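Side-chain contact in D-alanyl-D-alanine carboxypeptidase (Enterococcus faecalis V583, PDB 5ZHF), which removes the terminal D-alanine from a peptidoglycan-derived pentapeptide as a zinc-dependent DD-carboxypeptidase linked to vancomycin resistance: residues A202-I205 and Y206-L210. Sequence-based numbering, arbitrary orientation.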
loop_
_atom_site.group_PDB
_atom_site.type_symbol
_atom_site.label_atom_id
_atom_site.label_comp_id
_atom_site.label_asym_id
_atom_site.label_seq_id
_atom_site.Cartn_x
_atom_site.Cartn_y
_atom_site.Cartn_z
ATOM N N ALA A 202 13.635 2.420 -3.359
ATOM C CA ALA A 202 13.041 1.077 -3.324
ATOM C C ALA A 202 14.094 -0.019 -3.400
ATOM O O ALA A 202 14.006 -1.027 -2.709
ATOM C CB ALA A 202 12.037 0.899 -4.457
ATOM N N THR A 203 15.095 0.209 -4.229
ATOM C CA THR A 203 16.138 -0.765 -4.446
ATOM C C THR A 203 16.981 -0.937 -3.189
ATOM O O THR A 203 17.314 -2.060 -2.820
ATOM C CB THR A 203 17.004 -0.376 -5.651
ATOM O OG1 THR A 203 16.174 -0.218 -6.822
ATOM C CG2 THR A 203 18.087 -1.424 -5.894
ATOM N N LYS A 204 17.304 0.174 -2.525
ATOM C CA LYS A 204 18.040 0.122 -1.257
ATOM C C LYS A 204 17.222 -0.556 -0.174
ATOM O O LYS A 204 17.720 -1.415 0.554
ATOM C CB LYS A 204 18.445 1.529 -0.802
ATOM C CG LYS A 204 19.478 2.189 -1.702
ATOM C CD LYS A 204 19.832 3.606 -1.253
ATOM C CE LYS A 204 21.095 4.099 -1.953
ATOM N NZ LYS A 204 21.181 5.588 -1.996
ATOM N N ILE A 205 15.944 -0.192 -0.076
ATOM C CA ILE A 205 15.051 -0.806 0.915
ATOM C C ILE A 205 14.982 -2.325 0.716
ATOM O O ILE A 205 15.043 -3.104 1.679
ATOM C CB ILE A 205 13.653 -0.129 0.885
ATOM C CG1 ILE A 205 13.766 1.278 1.490
ATOM C CG2 ILE A 205 12.619 -0.941 1.653
ATOM C CD1 ILE A 205 12.610 2.203 1.192
ATOM N N TYR A 206 14.862 -2.739 -0.534
ATOM C CA TYR A 206 14.756 -4.140 -0.863
ATOM C C TYR A 206 16.045 -4.888 -0.528
ATOM O O TYR A 206 15.994 -5.912 0.133
ATOM C CB TYR A 206 14.423 -4.317 -2.334
ATOM C CG TYR A 206 14.373 -5.774 -2.725
ATOM C CD1 TYR A 206 13.238 -6.540 -2.470
ATOM C CD2 TYR A 206 15.465 -6.393 -3.334
ATOM C CE1 TYR A 206 13.189 -7.874 -2.823
ATOM C CE2 TYR A 206 15.427 -7.736 -3.690
ATOM C CZ TYR A 206 14.282 -8.465 -3.436
ATOM O OH TYR A 206 14.218 -9.798 -3.772
ATOM N N HIS A 207 17.177 -4.371 -0.986
ATOM C CA HIS A 207 18.472 -5.036 -0.747
ATOM C C HIS A 207 18.839 -5.120 0.731
ATOM O O HIS A 207 19.427 -6.106 1.160
ATOM C CB HIS A 207 19.591 -4.389 -1.570
ATOM C CG HIS A 207 19.531 -4.726 -3.034
ATOM N ND1 HIS A 207 19.358 -6.018 -3.497
ATOM C CD2 HIS A 207 19.626 -3.946 -4.138
ATOM C CE1 HIS A 207 19.335 -6.014 -4.819
ATOM N NE2 HIS A 207 19.499 -4.770 -5.234
ATOM N N GLN A 208 18.451 -4.117 1.511
ATOM C CA GLN A 208 18.756 -4.078 2.949
ATOM C C GLN A 208 17.677 -4.708 3.831
ATOM O O GLN A 208 17.869 -4.831 5.046
ATOM C CB GLN A 208 19.020 -2.639 3.373
ATOM C CG GLN A 208 20.231 -2.023 2.686
ATOM C CD GLN A 208 20.434 -0.572 3.055
ATOM O OE1 GLN A 208 20.224 -0.168 4.200
ATOM N NE2 GLN A 208 20.847 0.223 2.090
ATOM N N GLY A 209 16.549 -5.105 3.230
ATOM C CA GLY A 209 15.475 -5.772 3.947
ATOM C C GLY A 209 14.806 -4.881 4.976
ATOM O O GLY A 209 14.497 -5.320 6.092
ATOM N N LEU A 210 14.566 -3.637 4.590
ATOM C CA LEU A 210 14.020 -2.634 5.496
ATOM C C LEU A 210 12.555 -2.400 5.246
ATOM O O LEU A 210 12.030 -2.806 4.202
ATOM C CB LEU A 210 14.744 -1.315 5.284
ATOM C CG LEU A 210 16.264 -1.322 5.395
ATOM C CD1 LEU A 210 16.828 0.010 4.919
ATOM C CD2 LEU A 210 16.669 -1.629 6.830
#
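With its CG2 anti to the backbone N, Thr203 lays its methyl beside the ring of His207, whose CG stands anti to its own carbonyl carbon (chi1 -74°), which sets the imidazole next to the threonine. The two side chains lie alongside one another, pointing the same way, and CG2 of Thr203 comes 3.4 Å from CD2 of His207. The threonine hydroxyl is turned to the preceding turn instead, where it hydrogen-bonds to the carbonyl of Ile199. One residue further along, the extended chain of Gln208 passes close to the carbonyl of Lys204, and its NE2 sits 4.0 Å from Lys204 CB. At the helix end Gly209 takes a positive phi of 66° and the chain reverses in a Schellman motif. Leu210 N donates to Ile205 O at 3.0 Å, almost straight (172°) and in the carbonyl plane, while Gly209 N bonds to Tyr206 O at 3.2 Å. The reversal brings Leu210 CB to 4.2 Å from Ile205 CG2, and both residues also touch Tyr215 of helix 212-218, the final helix. Backbone bonds into the last turn thus terminate helix 199-208, whereas the side chains add apolar and van der Waals contact.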